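Local coordinates for protein amidase, hydantoinase/carbamoylase family (Burkholderia vietnamiensis, PDB 5I4M) that probably hydrolyses the carbamoyl C-N bond of N-carbamoyl-L-amino acids, as a two-zinc enzyme of the peptidase M20 family, at residues 204-209 against 353-358; 230-235 against 307-312; 347-352 against 384-389. All coordinates share one frame; numbering follows the deposited sequence.

Overall arrangement
Contacts 1 and 2 are buried, whereas contact 3 lies at the surface between them. Contact 1 packs helix 353-365 on strand 206-212 through apolar side chains and a cysteine sulfur. Contact 2, its centre about 21 Å from that of contact 1, is a backbone-bonded strand pair whose polar face binds the ligand. Contact 3 again relies on van der Waals packing, and it shares elements with both others: segment 347-352 runs beside strand 225-242 of contact 2 and leads into the helix of contact 1, while Pro389 pairs by its backbone with Ala207. Along the chain contact 2 is nested inside the loop that contact 1 closes.

Contact 1. Residues 204-209 against 353-358; sequences LHAAFE and SACVAA
Phe208 reaches from the strand to Cys355 on the first turn of helix 353-365, and its ring and the cysteine side chain carry most of this contact. The CB of Phe208 leaves the backbone beside the strand, still well clear of the helix. With CG anti to the carbonyl carbon (chi1 -63°) and the ring turned square to the CA-CB-CG plane, one flank of the ring is brought up to the helix. CD1 and CD2 stay back; the far atoms do the touching. CE1 lies 3.7 Å from Cys355 CB and, at the ring edge and near its plane, 3.6 Å from Cys355 O. The tip, CZ, meets Cys355 SG at 3.9 Å and passes Ala358 CB, nearly one turn further along the helix, at 4.3 Å.

The sulfur comes in obliquely, 4.5 Å from the centroid of the Phe208 ring and 37° off its normal, a Cys sulfur-aromatic contact. SG also rests against the strand itself, 4.3 Å from Ala206 CB, so the cysteine bridges two residues that follow each other on this side of the strand. Ala207, between them, turns its CB away, toward Val100 and Thr390.

Leu421 and Arg428 of helix 411-429 pack on Phe208, and Arg428 also touches Ala206 and Cys355. Ser391 of strand 390-395 touches both Phe208 and Cys355.

The axes of the short strand and helix segments come within 9.7 Å, their directions 50° apart. This is helix-on-sheet packing within the alpha/beta catalytic domain of an M20 family enzyme, where strand 206-212, flanked by the parallel strands 99-103 and 390-395, runs on to the zinc ligand His211.

Contact 2. Residues 230-235 against 307-312; sequences DAQGQR and DFRHPD. With 3PG (3-phosphoglyceric acid), chain E.
Gln234 and Arg309 face each other as the non-hydrogen-bonded pair of an antiparallel beta ladder, within the region assigned to M20 dimerisation. The flanking pairs, Gly233 with His310 and Arg235 with Phe308, supply four backbone hydrogen bonds.

The tight part is the face bearing Gln234 and Arg309, whose side chains run side by side; Gln234 CD lies 3.4 Å above one guanidinium face, offset toward the rim. In the guanidinium plane Asp307 is gripped side-on, NE to OD1 and NH2 to OD2, each through a syn lone pair, which fixes the group's rotation. Arg309 NH1 and NH2 hold O2 and O1 of the 3-phosphoglycerate carboxylate, both at 2.8 Å. Gln234 NE2 adds a weak bond to O2, while Trp236 NE1 donates to Gln234 OE1. His247 and Asn296 of the second subunit also bind this ligand.

On the other face Arg235 and Phe308 lead away from the opposite strand under helix 313-334; partly exposed Arg235, bonded to Gln342, marks the solvent side. Beyond the Gly233-His310 pair Gln232 packs closely: NE2 donates to Gly376 O, shared with Arg309 NH1, and OE1 lies 3.3 Å from His310 CA and 3.4 Å from Pro311 CD.

Contact 3. Residues 347-352 against 384-389; sequences APIAFD and LAQVAP
The Phe351 ring meets Ala385 CB obliquely, with the methyl 4.0 Å from CD1 and about as far from CE1. Val228 and Ala231 of strand 225-242 and Ser391 and Met392 of strand 390-395 also touch the Phe351 side chain. The second flat group, the carboxylate of Asp352, is covered by Pro389: the proline CB stands 3.6 Å from Asp352 CG and almost equally far from OD1 and OD2, so it lies over the group rather than beside one oxygen. These two side chains lie alongside one another and point the same way. Asp352 has CG anti to its backbone N (chi1 175°), which carries the carboxyl carbon over to the proline. Its OD2 also accepts a hydrogen bond from Cys355 N, as the N-cap of helix 353-365, so a charged group that packs on a proline still has a polar partner.

Ile349 forms the other half of the contact. CG1 anti to the backbone N (chi1 -175°) starts the side chain toward the loop, and its end atom CD1 settles 3.8 Å from Ala385 CB. The same CD1 touches Gln386 CG at 4.0 Å, the two side chains crossing at about a right angle. The methyl of Ala385 is thereby shared between Ile349 and Phe351, while the aliphatic part of the exposed Gln386 extends the patch toward the surface.

Leu384 O accepts from both Val387 N and Ala388 N, closing the turn after it. Pro389 then leads into strand 390-395, and the backbone of Thr390 bonds to Asp352. Ile349 and Phe351 pair by their backbones with Ala231 and Thr229 of strand 225-242. The contact thus joins the end of strand 337-350, and the link from it to helix 353-365, to the loop between helix 380-384 and strand 390-395.

Contact 1. Residues 204-209 against 353-358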
loop_
_atom_site.group_PDB
_atom_site.type_symbol
_atom_site.label_atom_id
_atom_site.label_comp_id
_atom_site.label_asym_id
_atom_site.label_seq_id
_atom_site.Cartn_x
_atom_site.Cartn_y
_atom_site.Cartn_z
ATOM N N LEU A 204 -41.358 0.885 -10.698
ATOM C CA LEU A 204 -41.097 2.287 -10.974
ATOM C C LEU A 204 -41.685 2.637 -12.331
ATOM O O LEU A 204 -41.547 1.872 -13.289
ATOM C CB LEU A 204 -39.594 2.583 -10.963
ATOM C CG LEU A 204 -38.829 2.104 -9.723
ATOM C CD1 LEU A 204 -37.330 2.397 -9.844
ATOM C CD2 LEU A 204 -39.400 2.729 -8.454
ATOM N N HIS A 205 -42.341 3.792 -12.411
ATOM C CA HIS A 205 -42.902 4.226 -13.686
ATOM C C HIS A 205 -41.802 4.646 -14.652
ATOM O O HIS A 205 -41.843 4.297 -15.840
ATOM C CB HIS A 205 -43.885 5.373 -13.463
ATOM C CG HIS A 205 -44.550 5.843 -14.716
ATOM N ND1 HIS A 205 -45.353 5.025 -15.480
ATOM C CD2 HIS A 205 -44.527 7.042 -15.342
ATOM C CE1 HIS A 205 -45.800 5.704 -16.522
ATOM N NE2 HIS A 205 -45.312 6.930 -16.462
ATOM N N ALA A 206 -40.815 5.394 -14.160
ATOM C CA ALA A 206 -39.679 5.848 -14.952
ATOM C C ALA A 206 -38.619 6.350 -13.990
ATOM O O ALA A 206 -38.921 6.706 -12.850
ATOM C CB ALA A 206 -40.068 6.951 -15.941
ATOM N N ALA A 207 -37.375 6.384 -14.467
ATOM C CA ALA A 207 -36.254 6.833 -13.651
ATOM C C ALA A 207 -35.329 7.690 -14.501
ATOM O O ALA A 207 -35.126 7.409 -15.685
ATOM C CB ALA A 207 -35.484 5.647 -13.062
ATOM N N PHE A 208 -34.806 8.763 -13.905
ATOM C CA PHE A 208 -33.823 9.623 -14.548
ATOM C C PHE A 208 -32.735 9.929 -13.531
ATOM O O PHE A 208 -33.040 10.200 -12.371
ATOM C CB PHE A 208 -34.428 10.954 -15.029
ATOM C CG PHE A 208 -35.492 10.811 -16.075
ATOM C CD1 PHE A 208 -35.162 10.815 -17.421
ATOM C CD2 PHE A 208 -36.824 10.696 -15.714
ATOM C CE1 PHE A 208 -36.144 10.683 -18.392
ATOM C CE2 PHE A 208 -37.810 10.576 -16.668
ATOM C CZ PHE A 208 -37.471 10.568 -18.016
ATOM N N GLU A 209 -31.476 9.903 -13.959
ATOM C CA GLU A 209 -30.376 10.338 -13.107
ATOM C C GLU A 209 -29.606 11.460 -13.796
ATOM O O GLU A 209 -29.197 11.337 -14.955
ATOM C CB GLU A 209 -29.437 9.178 -12.754
ATOM C CG GLU A 209 -28.212 9.615 -11.914
ATOM C CD GLU A 209 -27.452 8.443 -11.322
ATOM O OE1 GLU A 209 -27.863 7.295 -11.576
ATOM O OE2 GLU A 209 -26.463 8.663 -10.578
ATOM N N SER A 353 -35.793 4.445 -24.829
ATOM C CA SER A 353 -35.869 5.416 -25.917
ATOM C C SER A 353 -36.838 6.550 -25.601
ATOM O O SER A 353 -36.586 7.699 -25.974
ATOM C CB SER A 353 -36.252 4.722 -27.224
ATOM O OG SER A 353 -37.512 4.092 -27.120
ATOM N N ALA A 354 -37.950 6.259 -24.919
ATOM C CA ALA A 354 -38.873 7.337 -24.568
ATOM C C ALA A 354 -38.271 8.253 -23.508
ATOM O O ALA A 354 -38.471 9.475 -23.545
ATOM C CB ALA A 354 -40.205 6.769 -24.084
ATOM N N CYS A 355 -37.535 7.682 -22.552
ATOM C CA CYS A 355 -36.852 8.514 -21.572
ATOM C C CYS A 355 -35.809 9.396 -22.245
ATOM O O CYS A 355 -35.694 10.590 -21.937
ATOM C CB CYS A 355 -36.207 7.636 -20.495
ATOM S SG CYS A 355 -37.416 6.902 -19.361
ATOM N N VAL A 356 -35.026 8.819 -23.154
ATOM C CA VAL A 356 -34.031 9.604 -23.879
ATOM C C VAL A 356 -34.705 10.748 -24.631
ATOM O O VAL A 356 -34.232 11.890 -24.613
ATOM C CB VAL A 356 -33.230 8.685 -24.824
ATOM C CG1 VAL A 356 -32.409 9.498 -25.814
ATOM C CG2 VAL A 356 -32.328 7.739 -24.019
ATOM N N ALA A 357 -35.831 10.463 -25.285
ATOM C CA ALA A 357 -36.546 11.502 -26.018
ATOM C C ALA A 357 -37.033 12.607 -25.089
ATOM O O ALA A 357 -37.035 13.786 -25.463
ATOM C CB ALA A 357 -37.722 10.889 -26.774
ATOM N N ALA A 358 -37.460 12.241 -23.875
ATOM C CA ALA A 358 -37.924 13.238 -22.915
ATOM C C ALA A 358 -36.790 14.158 -22.486
ATOM O O ALA A 358 -37.006 15.356 -22.283
ATOM C CB ALA A 358 -38.550 12.559 -21.696
#

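Contact 2. Residues 230-235 against 307-312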
loop_
_atom_site.group_PDB
_atom_site.type_symbol
_atom_site.label_atom_id
_atom_site.label_comp_id
_atom_site.label_asym_id
_atom_site.label_seq_id
_atom_site.Cartn_x
_atom_site.Cartn_y
_atom_site.Cartn_z
ATOM N N ASP A 230 -26.671 5.510 -23.728
ATOM C CA ASP A 230 -26.093 4.217 -23.390
ATOM C C ASP A 230 -25.117 4.411 -22.241
ATOM O O ASP A 230 -24.705 5.529 -21.931
ATOM C CB ASP A 230 -25.343 3.596 -24.575
ATOM C CG ASP A 230 -26.218 3.392 -25.788
ATOM O OD1 ASP A 230 -26.377 4.351 -26.578
ATOM O OD2 ASP A 230 -26.718 2.257 -25.971
ATOM N N ALA A 231 -24.735 3.302 -21.623
ATOM C CA ALA A 231 -23.697 3.292 -20.602
ATOM C C ALA A 231 -22.782 2.119 -20.908
ATOM O O ALA A 231 -23.268 1.015 -21.162
ATOM C CB ALA A 231 -24.288 3.165 -19.196
ATOM N N GLN A 232 -21.472 2.355 -20.924
ATOM C CA GLN A 232 -20.591 1.284 -21.351
ATOM C C GLN A 232 -20.533 0.198 -20.279
ATOM O O GLN A 232 -20.923 0.404 -19.132
ATOM C CB GLN A 232 -19.195 1.823 -21.665
ATOM C CG GLN A 232 -18.355 2.171 -20.456
ATOM C CD GLN A 232 -16.932 2.533 -20.858
ATOM O OE1 GLN A 232 -16.443 2.087 -21.898
ATOM N NE2 GLN A 232 -16.278 3.355 -20.051
ATOM N N GLY A 233 -20.059 -0.991 -20.675
ATOM C CA GLY A 233 -19.952 -2.096 -19.743
ATOM C C GLY A 233 -18.634 -2.081 -18.983
ATOM O O GLY A 233 -17.682 -1.408 -19.379
ATOM N N GLN A 234 -18.591 -2.842 -17.886
ATOM C CA GLN A 234 -17.408 -2.903 -17.036
ATOM C C GLN A 234 -17.168 -4.326 -16.554
ATOM O O GLN A 234 -18.105 -5.110 -16.379
ATOM C CB GLN A 234 -17.536 -2.004 -15.803
ATOM C CG GLN A 234 -17.921 -0.564 -16.094
ATOM C CD GLN A 234 -17.598 0.347 -14.921
ATOM O OE1 GLN A 234 -16.483 0.336 -14.416
ATOM N NE2 GLN A 234 -18.580 1.122 -14.474
ATOM N N ARG A 235 -15.895 -4.640 -16.334
ATOM C CA ARG A 235 -15.465 -5.835 -15.625
ATOM C C ARG A 235 -14.398 -5.401 -14.633
ATOM O O ARG A 235 -13.428 -4.753 -15.028
ATOM C CB ARG A 235 -14.896 -6.896 -16.589
ATOM C CG ARG A 235 -15.934 -7.593 -17.499
ATOM C CD ARG A 235 -15.240 -8.524 -18.509
ATOM N NE ARG A 235 -16.168 -9.128 -19.467
ATOM C CZ ARG A 235 -16.548 -10.399 -19.436
ATOM N NH1 ARG A 235 -16.075 -11.207 -18.491
ATOM N NH2 ARG A 235 -17.389 -10.870 -20.361
ATOM N N ASP A 307 -9.526 -2.785 -13.609
ATOM C CA ASP A 307 -10.743 -2.093 -14.013
ATOM C C ASP A 307 -10.723 -2.057 -15.533
ATOM O O ASP A 307 -9.828 -1.441 -16.121
ATOM C CB ASP A 307 -10.762 -0.681 -13.408
ATOM C CG ASP A 307 -12.010 0.125 -13.766
ATOM O OD1 ASP A 307 -12.339 0.278 -14.961
ATOM O OD2 ASP A 307 -12.638 0.643 -12.821
ATOM N N PHE A 308 -11.677 -2.746 -16.163
ATOM C CA PHE A 308 -11.815 -2.790 -17.617
ATOM C C PHE A 308 -13.180 -2.245 -18.009
ATOM O O PHE A 308 -14.189 -2.587 -17.387
ATOM C CB PHE A 308 -11.746 -4.223 -18.174
ATOM C CG PHE A 308 -10.351 -4.789 -18.369
ATOM C CD1 PHE A 308 -9.226 -3.986 -18.423
ATOM C CD2 PHE A 308 -10.200 -6.158 -18.544
ATOM C CE1 PHE A 308 -7.970 -4.547 -18.633
ATOM C CE2 PHE A 308 -8.947 -6.726 -18.756
ATOM C CZ PHE A 308 -7.832 -5.927 -18.802
ATOM N N ARG A 309 -13.232 -1.437 -19.071
ATOM C CA ARG A 309 -14.509 -0.933 -19.571
ATOM C C ARG A 309 -14.468 -0.845 -21.091
ATOM O O ARG A 309 -13.421 -0.547 -21.676
ATOM C CB ARG A 309 -14.834 0.461 -19.002
ATOM C CG ARG A 309 -14.448 0.601 -17.540
ATOM C CD ARG A 309 -14.838 1.957 -16.980
ATOM N NE ARG A 309 -14.395 2.033 -15.594
ATOM C CZ ARG A 309 -14.983 2.771 -14.662
ATOM N NH1 ARG A 309 -16.037 3.522 -14.973
ATOM N NH2 ARG A 309 -14.536 2.728 -13.416
ATOM N N HIS A 310 -15.615 -1.107 -21.725
ATOM C CA HIS A 310 -15.753 -0.866 -23.158
ATOM C C HIS A 310 -17.233 -0.766 -23.496
ATOM O O HIS A 310 -18.060 -1.423 -22.848
ATOM C CB HIS A 310 -15.088 -1.982 -23.988
ATOM C CG HIS A 310 -14.794 -1.582 -25.401
ATOM N ND1 HIS A 310 -15.732 -1.658 -26.407
ATOM C CD2 HIS A 310 -13.672 -1.078 -25.971
ATOM C CE1 HIS A 310 -15.208 -1.213 -27.533
ATOM N NE2 HIS A 310 -13.957 -0.856 -27.298
ATOM N N PRO A 311 -17.601 0.039 -24.499
ATOM C CA PRO A 311 -19.017 0.129 -24.890
ATOM C C PRO A 311 -19.527 -1.081 -25.645
ATOM O O PRO A 311 -20.737 -1.166 -25.882
ATOM C CB PRO A 311 -19.057 1.370 -25.789
ATOM C CG PRO A 311 -17.632 1.492 -26.314
ATOM C CD PRO A 311 -16.782 1.077 -25.154
ATOM N N ASP A 312 -18.655 -1.993 -26.056
ATOM C CA ASP A 312 -19.056 -3.181 -26.797
ATOM C C ASP A 312 -18.757 -4.416 -25.959
ATOM O O ASP A 312 -17.609 -4.632 -25.563
ATOM C CB ASP A 312 -18.340 -3.247 -28.144
ATOM C CG ASP A 312 -18.762 -4.447 -28.944
ATOM O OD1 ASP A 312 -18.274 -5.547 -28.635
ATOM O OD2 ASP A 312 -19.595 -4.298 -29.862
HETATM C C1 3PG E . -17.475 3.794 -11.779
HETATM O O1 3PG E . -16.273 3.768 -11.459
HETATM O O2 3PG E . -17.858 4.000 -12.952
HETATM C C2 3PG E . -18.492 3.564 -10.699
HETATM O O3 3PG E . -19.743 3.148 -11.274
HETATM C C3 3PG E . -18.694 4.864 -9.955
HETATM O O1P 3PG E . -19.262 5.831 -10.842
HETATM P P 3PG E . -19.227 7.414 -10.425
HETATM O O2P 3PG E . -19.648 7.483 -8.976
HETATM O O3P 3PG E . -17.771 7.808 -10.630
HETATM O O4P 3PG E . -20.240 8.063 -11.385
#

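Contact 3. Residues 347-352 against 384-389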
loop_
_atom_site.group_PDB
_atom_site.type_symbol
_atom_site.label_atom_id
_atom_site.label_comp_id
_atom_site.label_asym_id
_atom_site.label_seq_id
_atom_site.Cartn_x
_atom_site.Cartn_y
_atom_site.Cartn_z
ATOM N N ALA A 347 -22.981 -5.820 -18.692
ATOM C CA ALA A 347 -22.881 -5.530 -20.105
ATOM C C ALA A 347 -23.222 -4.065 -20.364
ATOM O O ALA A 347 -23.961 -3.446 -19.590
ATOM C CB ALA A 347 -23.825 -6.428 -20.890
ATOM N N PRO A 348 -22.693 -3.488 -21.446
ATOM C CA PRO A 348 -23.185 -2.181 -21.900
ATOM C C PRO A 348 -24.701 -2.213 -22.005
ATOM O O PRO A 348 -25.302 -3.240 -22.350
ATOM C CB PRO A 348 -22.541 -2.013 -23.281
ATOM C CG PRO A 348 -21.371 -2.961 -23.291
ATOM C CD PRO A 348 -21.782 -4.111 -22.421
ATOM N N ILE A 349 -25.334 -1.098 -21.689
ATOM C CA ILE A 349 -26.789 -1.074 -21.639
ATOM C C ILE A 349 -27.287 0.163 -22.366
ATOM O O ILE A 349 -26.672 1.232 -22.292
ATOM C CB ILE A 349 -27.305 -1.144 -20.184
ATOM C CG1 ILE A 349 -28.835 -1.234 -20.150
ATOM C CG2 ILE A 349 -26.805 0.029 -19.359
ATOM C CD1 ILE A 349 -29.355 -1.846 -18.867
ATOM N N ALA A 350 -28.375 -0.004 -23.111
ATOM C CA ALA A 350 -29.034 1.091 -23.804
ATOM C C ALA A 350 -30.155 1.624 -22.925
ATOM O O ALA A 350 -30.926 0.849 -22.349
ATOM C CB ALA A 350 -29.586 0.618 -25.153
ATOM N N PHE A 351 -30.241 2.940 -22.812
ATOM C CA PHE A 351 -31.291 3.510 -21.990
ATOM C C PHE A 351 -32.601 3.545 -22.773
ATOM O O PHE A 351 -32.633 3.344 -23.994
ATOM C CB PHE A 351 -30.872 4.893 -21.493
ATOM C CG PHE A 351 -29.852 4.839 -20.381
ATOM C CD1 PHE A 351 -30.147 4.187 -19.190
ATOM C CD2 PHE A 351 -28.592 5.403 -20.540
ATOM C CE1 PHE A 351 -29.200 4.115 -18.156
ATOM C CE2 PHE A 351 -27.644 5.332 -19.517
ATOM C CZ PHE A 351 -27.951 4.698 -18.330
ATOM N N ASP A 352 -33.699 3.770 -22.049
ATOM C CA ASP A 352 -35.032 3.674 -22.641
ATOM C C ASP A 352 -35.248 4.794 -23.656
ATOM O O ASP A 352 -34.963 5.959 -23.371
ATOM C CB ASP A 352 -36.100 3.736 -21.548
ATOM C CG ASP A 352 -37.511 3.763 -22.113
ATOM O OD1 ASP A 352 -38.070 2.677 -22.409
ATOM O OD2 ASP A 352 -38.062 4.870 -22.271
ATOM N N LEU A 384 -31.088 0.529 -12.611
ATOM C CA LEU A 384 -32.510 0.838 -12.702
ATOM C C LEU A 384 -33.047 0.566 -14.097
ATOM O O LEU A 384 -34.212 0.177 -14.248
ATOM C CB LEU A 384 -32.767 2.293 -12.328
ATOM C CG LEU A 384 -32.377 2.634 -10.897
ATOM C CD1 LEU A 384 -32.735 4.089 -10.575
ATOM C CD2 LEU A 384 -33.070 1.684 -9.946
ATOM N N ALA A 385 -32.212 0.749 -15.126
ATOM C CA ALA A 385 -32.657 0.513 -16.494
ATOM C C ALA A 385 -33.098 -0.925 -16.723
ATOM O O ALA A 385 -33.857 -1.180 -17.662
ATOM C CB ALA A 385 -31.550 0.870 -17.489
ATOM N N GLN A 386 -32.643 -1.866 -15.891
ATOM C CA GLN A 386 -33.050 -3.258 -16.052
ATOM C C GLN A 386 -34.479 -3.506 -15.587
ATOM O O GLN A 386 -35.074 -4.522 -15.965
ATOM C CB GLN A 386 -32.094 -4.181 -15.289
ATOM C CG GLN A 386 -30.643 -4.141 -15.791
ATOM C CD GLN A 386 -29.817 -5.294 -15.248
ATOM O OE1 GLN A 386 -30.366 -6.312 -14.826
ATOM N NE2 GLN A 386 -28.494 -5.137 -15.247
ATOM N N VAL A 387 -35.043 -2.620 -14.770
ATOM C CA VAL A 387 -36.356 -2.852 -14.176
ATOM C C VAL A 387 -37.352 -1.744 -14.465
ATOM O O VAL A 387 -38.548 -1.926 -14.194
ATOM C CB VAL A 387 -36.252 -3.083 -12.651
ATOM C CG1 VAL A 387 -35.460 -4.356 -12.374
ATOM C CG2 VAL A 387 -35.620 -1.871 -11.957
ATOM N N ALA A 388 -36.925 -0.614 -15.023
ATOM C CA ALA A 388 -37.851 0.476 -15.283
ATOM C C ALA A 388 -37.320 1.290 -16.446
ATOM O O ALA A 388 -36.102 1.336 -16.654
ATOM C CB ALA A 388 -38.017 1.375 -14.048
ATOM N N PRO A 389 -38.191 1.945 -17.212
ATOM C CA PRO A 389 -37.711 2.858 -18.264
ATOM C C PRO A 389 -36.849 3.950 -17.650
ATOM O O PRO A 389 -37.302 4.691 -16.783
ATOM C CB PRO A 389 -39.007 3.431 -18.860
ATOM C CG PRO A 389 -40.102 2.529 -18.404
ATOM C CD PRO A 389 -39.665 1.902 -17.120
#